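N-acetyltransferase domain-containing protein (Xanthomonas campestris pv. campestris, PDB 2OZH) is a putative acetyltransferase of the GNAT family, expected to transfer an acetyl group from acetyl-coenzyme A to an acceptor substrate. Local coordinates at the interface of chains A and B. Numbering follows the deposited sequence. Chains: chain A/B, Hypothetical protein XCC2953.

The three contacts belong to one two-fold symmetric interface, so each recurs with the chains exchanged. C-alpha centres lie about 19 Å apart for contacts 1 and 2 and for contacts 1 and 3, and about 12 Å for contacts 2 and 3, which share A:Tyr140 and the water on its phenol oxygen. Chain B lends strand 131-135 to strand 105-109 of its partner in contact 1, chain A in contact 3, which continues the twin of contact 1. Contact 2 adds a charged turn against helix 35-43 and strand 55-64. Such intertwining suggests a stable dimer, although the structure alone does not prove it in solution.

Contact 1: the interface of chains A and B. Residues chain A 106-108, 110, 117, 121-125; chain B 130-134.
Strand 131-135 of chain B runs antiparallel to strand 105-109 of chain A and, on its other side, bridges A:Thr123, with B:Arg134 N 2.8 Å from A:Phe106 O and B:Glu133 N 2.9 Å from A:Thr123 O. The carbonyl B:Glu133 O accepts from A:Thr123 N. A:Thr123 OG1 stands between its backbone N and carbonyl carbon (chi1 65°), where two carbonyls compete for its one hydrogen: A:Pro124 O at 2.9 Å from OG1, and B:Glu133 O at 3.2 Å from OG1, the longer, weaker alternative. The ring of A:Phe122 is sandwiched: B:Arg134 CG sits over the centre of one face, 3.7 Å from the ring centroid, and A:Leu108 CD2 covers the other. CG and CD of B:Arg134 make the contact, while its guanidinium is turned 67° from the ring and does not stack. The selenomethionine B:Met132 runs alongside A:Leu108, bends at chi3 (77°) and brings SE to 3.9 Å from A:Thr110 CG2, while CE meets the backbone of A:Phe122. B:Glu133 extends past A:Pro125, its carboxylate OE1 linked through water to the hydroxyl A:Ser107 OG. The strand contributed by chain B thus fills a slot between strand 105-109 and segment 121-125 of the partner's GNAT fold.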
# COMPACT_ATOMS: atom_id res chain seq x y z
N PHE A 106 -0.11 -5.13 -7.58
CA PHE A 106 -1.16 -4.11 -7.47
C PHE A 106 -2.32 -4.84 -6.81
O PHE A 106 -2.82 -5.83 -7.36
CB PHE A 106 -1.54 -3.58 -8.85
CG PHE A 106 -2.08 -2.17 -8.88
CD1 PHE A 106 -2.89 -1.68 -7.87
CD2 PHE A 106 -1.77 -1.37 -9.95
CE1 PHE A 106 -3.35 -0.37 -7.93
CE2 PHE A 106 -2.21 -0.07 -10.03
CZ PHE A 106 -3.04 0.42 -9.04
N SER A 107 -2.72 -4.39 -5.63
CA SER A 107 -3.71 -5.08 -4.80
C SER A 107 -4.98 -4.25 -4.60
O SER A 107 -4.95 -3.03 -4.68
CB SER A 107 -3.12 -5.35 -3.42
OG SER A 107 -1.96 -6.18 -3.51
N LEU A 108 -6.08 -4.95 -4.33
CA LEU A 108 -7.34 -4.30 -3.98
C LEU A 108 -8.20 -5.31 -3.20
O LEU A 108 -7.91 -6.50 -3.21
CB LEU A 108 -8.07 -3.81 -5.22
CG LEU A 108 -8.54 -4.82 -6.24
CD1 LEU A 108 -9.84 -5.52 -5.79
CD2 LEU A 108 -8.74 -4.12 -7.60
N THR A 110 -12.50 -6.11 -2.83
CA THR A 110 -13.83 -5.80 -3.38
C THR A 110 -14.85 -6.78 -2.82
O THR A 110 -14.63 -7.96 -2.84
CB THR A 110 -13.83 -5.82 -4.95
OG1 THR A 110 -15.16 -5.51 -5.43
CG2 THR A 110 -13.39 -7.14 -5.51
N TYR A 117 -13.03 -5.87 -11.97
CA TYR A 117 -11.58 -5.70 -11.82
C TYR A 117 -10.83 -6.77 -12.60
O TYR A 117 -9.70 -6.55 -13.05
CB TYR A 117 -11.17 -5.62 -10.33
CG TYR A 117 -11.65 -4.30 -9.79
CD1 TYR A 117 -11.08 -3.10 -10.22
CD2 TYR A 117 -12.75 -4.24 -8.95
CE1 TYR A 117 -11.54 -1.88 -9.79
CE2 TYR A 117 -13.24 -3.02 -8.50
CZ TYR A 117 -12.63 -1.85 -8.94
OH TYR A 117 -13.15 -0.63 -8.53
N GLY A 121 -7.20 -7.18 -15.44
CA GLY A 121 -6.10 -8.09 -15.17
C GLY A 121 -5.95 -8.55 -13.73
O GLY A 121 -5.08 -9.35 -13.42
N PHE A 122 -6.81 -8.07 -12.84
CA PHE A 122 -6.76 -8.50 -11.45
C PHE A 122 -7.28 -9.93 -11.35
O PHE A 122 -8.23 -10.32 -12.05
CB PHE A 122 -7.55 -7.55 -10.55
CG PHE A 122 -6.90 -6.21 -10.37
CD1 PHE A 122 -7.09 -5.17 -11.27
CD2 PHE A 122 -6.10 -5.97 -9.26
CE1 PHE A 122 -6.47 -3.97 -11.09
CE2 PHE A 122 -5.48 -4.75 -9.08
CZ PHE A 122 -5.67 -3.75 -9.99
N THR A 123 -6.67 -10.71 -10.46
CA THR A 123 -7.03 -12.10 -10.23
C THR A 123 -7.19 -12.35 -8.74
O THR A 123 -6.67 -11.60 -7.92
CB THR A 123 -5.92 -13.06 -10.76
OG1 THR A 123 -4.71 -12.87 -10.00
CG2 THR A 123 -5.64 -12.83 -12.22
N PRO A 124 -7.80 -13.48 -8.36
CA PRO A 124 -7.65 -13.89 -6.97
C PRO A 124 -6.16 -14.03 -6.64
O PRO A 124 -5.35 -14.27 -7.54
CB PRO A 124 -8.37 -15.24 -6.91
CG PRO A 124 -9.28 -15.25 -8.10
CD PRO A 124 -8.60 -14.42 -9.16
N PRO A 125 -5.79 -13.92 -5.37
CA PRO A 125 -4.38 -14.03 -5.08
C PRO A 125 -3.74 -15.31 -5.49
O PRO A 125 -4.34 -16.40 -5.41
CB PRO A 125 -4.31 -13.86 -3.57
CG PRO A 125 -5.55 -13.07 -3.24
CD PRO A 125 -6.57 -13.66 -4.14
N SER B 130 -12.58 -11.45 -1.08
CA SER B 130 -12.59 -10.08 -1.55
C SER B 130 -11.29 -9.63 -2.20
O SER B 130 -11.24 -8.60 -2.88
CB SER B 130 -12.87 -9.11 -0.40
OG SER B 130 -11.79 -9.04 0.54
N LEU B 131 -10.21 -10.35 -1.93
CA LEU B 131 -8.89 -9.87 -2.32
C LEU B 131 -8.58 -10.19 -3.77
O LEU B 131 -8.83 -11.29 -4.28
CB LEU B 131 -7.86 -10.52 -1.41
CG LEU B 131 -8.10 -10.28 0.08
CD1 LEU B 131 -6.97 -10.90 0.90
CD2 LEU B 131 -8.25 -8.80 0.40
N MSE B 132 -7.99 -9.22 -4.47
CA MSE B 132 -7.52 -9.42 -5.83
C MSE B 132 -6.21 -8.72 -6.02
O MSE B 132 -5.86 -7.80 -5.28
CB MSE B 132 -8.51 -8.88 -6.83
CG MSE B 132 -9.91 -9.37 -6.63
SE MSE B 132 -11.09 -8.90 -8.11
CE MSE B 132 -10.54 -10.17 -9.34
N GLU B 133 -5.46 -9.18 -7.01
CA GLU B 133 -4.20 -8.57 -7.33
C GLU B 133 -3.79 -8.76 -8.78
O GLU B 133 -4.21 -9.73 -9.44
CB GLU B 133 -3.09 -9.11 -6.43
CG GLU B 133 -2.91 -10.62 -6.49
CD GLU B 133 -1.91 -11.18 -5.47
OE1 GLU B 133 -1.44 -10.45 -4.56
OE2 GLU B 133 -1.60 -12.38 -5.58
N ARG B 134 -2.93 -7.86 -9.24
CA ARG B 134 -2.11 -8.06 -10.41
C ARG B 134 -0.74 -8.34 -9.85
O ARG B 134 -0.06 -7.44 -9.36
CB ARG B 134 -2.05 -6.82 -11.31
CG ARG B 134 -3.37 -6.45 -11.97
CD ARG B 134 -3.37 -5.01 -12.57
NE ARG B 134 -2.19 -4.79 -13.42
CZ ARG B 134 -2.10 -5.10 -14.71
NH1 ARG B 134 -3.13 -5.58 -15.39
NH2 ARG B 134 -0.94 -4.92 -15.31
O HOH W 1 -2.20 -11.61 -10.86
O HOH W 2 -2.56 -8.77 -2.78

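Contact 2: the interface of chains A and B. Residues chain A 33, 37, 40-41, 44-45, 61, 63, 140; chain B 64-65, 67-69.
The turn of chain B from B:Ser64, at the end of strand 55-64, to B:Phe69, at the start of strand 69-77, presses against helix 35-43 of chain A, the following A:His44 and A:Ser45, strand 55-64, and the loops holding A:Ile33 and A:Tyr140. B:Asp65 carries the polar centre. Its OD2 receives A:Arg61 NH1 at 2.8 Å in a salt bridge on the anti lone pair, while the syn lone pair takes the hydroxyl B:Thr68 OG1. Guanidinium and carboxylate planes are almost parallel (2°) but offset, leaving OD2 21° out of the guanidinium plane. A:Arg61, bent at chi3 (66°), also reaches tip to tip for B:Thr68, with NH2 3.2 Å from OG1 in the guanidinium plane. A second shell fixes this arginine: NH1 donates to A:Ser45 OG, which donates to A:Ala41 O, and A:Ala41 CB lies over the rim of one guanidinium face. B:Asp65 OD1 caps the turn: B:Thr68 N takes its syn lone pair, while B:Ala67 N and B:Phe69 N come from above the carboxylate plane. With so many donors, the carboxylate is probably kept ionised. A:Ile63 points CD1 obliquely at B:Phe69 CB, 3.5 Å away, and B:Ala67 CB rests against A:Ala41. Water joins A:His44 O to B:Ser64 O. Beyond B:Thr68, whose CG2 touches A:Ile33, the phenol A:Tyr140 OH holds a water at 2.6 Å that lies 2.7 Å from B:Ala67 O.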
# COMPACT_ATOMS: atom_id res chain seq x y z
N ILE A 33 -15.74 7.78 8.47
CA ILE A 33 -14.34 8.22 8.44
C ILE A 33 -14.26 9.73 8.75
O ILE A 33 -15.05 10.53 8.20
CB ILE A 33 -13.67 7.91 7.08
CG1 ILE A 33 -12.16 8.19 7.16
CG2 ILE A 33 -14.33 8.64 5.91
CD1 ILE A 33 -11.37 7.68 6.00
N LEU A 37 -8.84 12.46 8.47
CA LEU A 37 -8.23 11.27 7.91
C LEU A 37 -8.38 11.25 6.41
O LEU A 37 -7.50 10.78 5.68
CB LEU A 37 -8.78 9.96 8.50
CG LEU A 37 -8.35 9.60 9.88
CD1 LEU A 37 -8.76 8.15 10.16
CD2 LEU A 37 -6.81 9.79 10.05
N ARG A 40 -5.72 13.67 5.17
CA ARG A 40 -4.38 13.09 5.29
C ARG A 40 -4.16 11.98 4.27
O ARG A 40 -3.11 11.90 3.62
CB ARG A 40 -4.17 12.59 6.71
CG ARG A 40 -2.77 12.05 6.97
CD ARG A 40 -2.50 11.82 8.46
NE ARG A 40 -2.72 13.07 9.19
CZ ARG A 40 -3.65 13.29 10.13
NH1 ARG A 40 -4.43 12.32 10.59
NH2 ARG A 40 -3.76 14.51 10.66
N ALA A 41 -5.15 11.12 4.11
CA ALA A 41 -5.05 10.04 3.16
C ALA A 41 -4.80 10.58 1.77
O ALA A 41 -3.92 10.10 1.05
CB ALA A 41 -6.35 9.21 3.16
N HIS A 44 -1.34 11.90 0.95
CA HIS A 44 -0.28 10.88 0.83
C HIS A 44 -0.58 9.79 -0.16
O HIS A 44 0.03 8.71 -0.14
CB HIS A 44 0.04 10.31 2.21
CG HIS A 44 0.59 11.33 3.13
ND1 HIS A 44 1.90 11.76 3.05
CD2 HIS A 44 -0.00 12.07 4.10
CE1 HIS A 44 2.09 12.69 3.96
NE2 HIS A 44 0.96 12.91 4.61
N SER A 45 -1.50 10.05 -1.07
CA SER A 45 -1.89 9.13 -2.10
C SER A 45 -1.83 9.76 -3.46
O SER A 45 -1.83 10.99 -3.59
CB SER A 45 -3.35 8.68 -1.88
OG SER A 45 -3.51 8.06 -0.61
N ARG A 61 -8.41 6.09 -5.68
CA ARG A 61 -7.25 6.44 -4.89
C ARG A 61 -6.24 5.30 -4.85
O ARG A 61 -6.63 4.15 -4.63
CB ARG A 61 -7.66 6.83 -3.47
CG ARG A 61 -6.50 7.40 -2.65
CD ARG A 61 -6.98 8.10 -1.40
NE ARG A 61 -7.61 7.22 -0.44
CZ ARG A 61 -6.97 6.62 0.56
NH1 ARG A 61 -5.65 6.69 0.66
NH2 ARG A 61 -7.65 5.96 1.46
N ILE A 63 -2.46 4.03 -3.23
CA ILE A 63 -1.36 4.17 -2.30
C ILE A 63 -0.22 3.33 -2.90
O ILE A 63 -0.40 2.14 -3.13
CB ILE A 63 -1.73 3.65 -0.92
CG1 ILE A 63 -2.96 4.39 -0.39
CG2 ILE A 63 -0.56 3.83 0.03
CD1 ILE A 63 -3.51 3.80 0.89
N TYR A 140 -14.18 3.20 12.44
CA TYR A 140 -14.56 4.60 12.65
C TYR A 140 -15.90 4.77 13.34
O TYR A 140 -16.25 5.88 13.73
CB TYR A 140 -14.60 5.39 11.33
CG TYR A 140 -13.37 5.20 10.48
CD1 TYR A 140 -12.10 5.42 10.99
CD2 TYR A 140 -13.48 4.77 9.16
CE1 TYR A 140 -11.00 5.22 10.21
CE2 TYR A 140 -12.37 4.57 8.37
CZ TYR A 140 -11.14 4.78 8.91
OH TYR A 140 -10.03 4.55 8.12
N SER B 64 2.42 3.46 2.87
CA SER B 64 1.21 3.85 3.59
C SER B 64 0.75 5.22 3.19
O SER B 64 1.55 6.05 2.74
CB SER B 64 1.52 3.85 5.08
OG SER B 64 0.38 4.15 5.89
N ASP B 65 -0.54 5.49 3.41
CA ASP B 65 -1.08 6.84 3.35
C ASP B 65 -1.04 7.55 4.71
O ASP B 65 -1.51 8.67 4.81
CB ASP B 65 -2.48 6.85 2.77
CG ASP B 65 -3.49 6.17 3.62
OD1 ASP B 65 -3.12 5.57 4.66
OD2 ASP B 65 -4.69 6.25 3.25
N ALA B 67 -2.77 7.11 7.19
CA ALA B 67 -4.14 7.44 7.56
C ALA B 67 -5.10 6.27 7.64
O ALA B 67 -5.81 6.13 8.64
CB ALA B 67 -4.68 8.48 6.61
N THR B 68 -5.10 5.43 6.61
CA THR B 68 -6.06 4.34 6.48
C THR B 68 -5.46 2.96 6.20
O THR B 68 -6.08 1.97 6.53
CB THR B 68 -7.12 4.61 5.39
OG1 THR B 68 -6.54 4.53 4.08
CG2 THR B 68 -7.82 5.94 5.62
N PHE B 69 -4.28 2.91 5.57
CA PHE B 69 -3.74 1.68 5.02
C PHE B 69 -2.24 1.68 5.09
O PHE B 69 -1.61 2.72 4.86
CB PHE B 69 -4.14 1.54 3.54
CG PHE B 69 -3.50 0.35 2.87
CD1 PHE B 69 -4.07 -0.91 2.92
CD2 PHE B 69 -2.30 0.50 2.17
CE1 PHE B 69 -3.43 -1.99 2.32
CE2 PHE B 69 -1.69 -0.57 1.57
CZ PHE B 69 -2.26 -1.82 1.64
O HOH W 3 -7.75 4.40 9.43
O HOH W 4 2.54 7.81 0.81

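Contact 3: the interface of chains A and B. Residues chain A 134-136, 139-140; chain B 102-105, 126.
A:Tyr135 is gripped by two arginines. B:Arg105, bent at chi3, lays its guanidinium over the centre of one ring face, with CZ 3.8 Å from the ring centroid in a cation-pi stack whose planes are 19° apart. B:Arg104 instead lies alongside the tyrosine, extended from CG to NE, and its guanidinium stands nearly upright to the ring (84°), so that the ring edge at CE1 meets the guanidinium face. Hydrogen bonding adds to this: B:Arg104 NH2 is 2.8 Å from the phenol oxygen A:Tyr135 OH, but the bond is bent, 125° at H, and the oxygen is tilted from the guanidinium plane. Beside the antiparallel bridge of A:Tyr135 with B:Arg105, a straighter backbone bond joins A:Val136 N to B:Arg104 O at 3.0 Å, nearly along the C=O axis. Two positive groups near one phenol might favour its ionisation. Water bridges A:Arg134 O to B:Leu103 O, and the water on A:Tyr140 OH that also meets B:Ala67 O reaches B:Gly102 O as well. Among apolar contacts, B:Leu126 CD1 packs 3.8 Å from A:Tyr135 CD2, and B:Arg104 CD crosses A:Tyr140 at CE2. The methyl A:Leu139 CD2 lies against the B:Gly102 carbonyl oxygen. Together these interactions clamp the end of strand 131-135 and the residues beyond it onto the partner, which would stabilise the dimer.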
# COMPACT_ATOMS: atom_id res chain seq x y z
N ARG A 134 -3.75 -6.85 9.74
CA ARG A 134 -4.42 -6.30 10.89
C ARG A 134 -5.54 -5.48 10.31
O ARG A 134 -5.32 -4.41 9.76
CB ARG A 134 -3.50 -5.39 11.72
CG ARG A 134 -2.34 -6.10 12.40
CD ARG A 134 -1.24 -5.12 12.92
NE ARG A 134 -1.82 -4.04 13.72
CZ ARG A 134 -2.08 -4.11 15.02
NH1 ARG A 134 -1.75 -5.16 15.75
NH2 ARG A 134 -2.70 -3.09 15.58
N TYR A 135 -6.76 -6.01 10.37
CA TYR A 135 -7.88 -5.37 9.71
C TYR A 135 -9.04 -5.20 10.67
O TYR A 135 -9.48 -6.18 11.25
CB TYR A 135 -8.29 -6.19 8.49
CG TYR A 135 -9.40 -5.63 7.62
CD1 TYR A 135 -9.58 -4.30 7.46
CD2 TYR A 135 -10.20 -6.48 6.88
CE1 TYR A 135 -10.56 -3.78 6.64
CE2 TYR A 135 -11.20 -5.97 6.03
CZ TYR A 135 -11.36 -4.64 5.93
OH TYR A 135 -12.34 -4.07 5.11
N VAL A 136 -9.48 -3.95 10.84
CA VAL A 136 -10.57 -3.60 11.77
C VAL A 136 -11.65 -2.94 10.95
O VAL A 136 -11.76 -1.71 10.90
CB VAL A 136 -10.06 -2.70 12.89
CG1 VAL A 136 -11.18 -2.42 13.91
CG2 VAL A 136 -8.88 -3.36 13.60
N LEU A 139 -13.90 0.34 12.12
CA LEU A 139 -13.07 1.12 13.06
C LEU A 139 -13.62 2.50 13.43
O LEU A 139 -13.47 2.97 14.54
CB LEU A 139 -11.67 1.32 12.46
CG LEU A 139 -10.63 2.11 13.27
CD1 LEU A 139 -10.41 1.51 14.63
CD2 LEU A 139 -9.33 2.13 12.51
N TYR A 140 -14.18 3.20 12.44
CA TYR A 140 -14.56 4.60 12.65
C TYR A 140 -15.90 4.77 13.34
O TYR A 140 -16.25 5.88 13.73
CB TYR A 140 -14.60 5.39 11.33
CG TYR A 140 -13.37 5.20 10.48
CD1 TYR A 140 -12.10 5.42 10.99
CD2 TYR A 140 -13.48 4.77 9.16
CE1 TYR A 140 -11.00 5.22 10.21
CE2 TYR A 140 -12.37 4.57 8.37
CZ TYR A 140 -11.14 4.78 8.91
OH TYR A 140 -10.03 4.55 8.12
N GLY B 102 -3.95 3.90 14.23
CA GLY B 102 -5.34 4.04 13.84
C GLY B 102 -5.68 3.58 12.44
O GLY B 102 -6.71 3.98 11.89
N LEU B 103 -4.85 2.73 11.84
CA LEU B 103 -5.10 2.32 10.49
C LEU B 103 -6.20 1.28 10.42
O LEU B 103 -6.26 0.40 11.28
CB LEU B 103 -3.82 1.72 9.89
CG LEU B 103 -2.57 2.60 9.87
CD1 LEU B 103 -1.39 1.83 9.31
CD2 LEU B 103 -2.78 3.87 9.05
N ARG B 104 -7.01 1.35 9.38
CA ARG B 104 -8.04 0.37 9.14
C ARG B 104 -7.45 -0.98 8.76
O ARG B 104 -7.92 -2.04 9.20
CB ARG B 104 -8.95 0.87 8.03
CG ARG B 104 -10.19 0.07 7.94
CD ARG B 104 -11.28 0.94 7.38
NE ARG B 104 -12.37 0.04 7.15
CZ ARG B 104 -12.40 -0.81 6.13
NH1 ARG B 104 -11.41 -0.81 5.23
NH2 ARG B 104 -13.41 -1.62 5.99
N ARG B 105 -6.41 -0.95 7.92
CA ARG B 105 -5.79 -2.18 7.43
C ARG B 105 -4.29 -2.03 7.32
O ARG B 105 -3.79 -1.06 6.72
CB ARG B 105 -6.34 -2.53 6.05
CG ARG B 105 -6.05 -4.00 5.67
CD ARG B 105 -6.34 -4.32 4.24
NE ARG B 105 -7.69 -4.00 3.79
CZ ARG B 105 -8.64 -4.87 3.45
NH1 ARG B 105 -8.54 -6.19 3.55
NH2 ARG B 105 -9.74 -4.34 2.97
N LEU B 126 -9.65 -11.52 6.84
CA LEU B 126 -11.00 -11.73 7.29
C LEU B 126 -11.89 -12.22 6.17
O LEU B 126 -12.80 -13.06 6.39
CB LEU B 126 -11.58 -10.45 7.87
CG LEU B 126 -10.87 -9.93 9.12
CD1 LEU B 126 -11.62 -8.72 9.65
CD2 LEU B 126 -10.72 -11.01 10.19
O HOH W 5 -7.75 4.40 9.43
O HOH W 6 -5.24 -2.18 11.48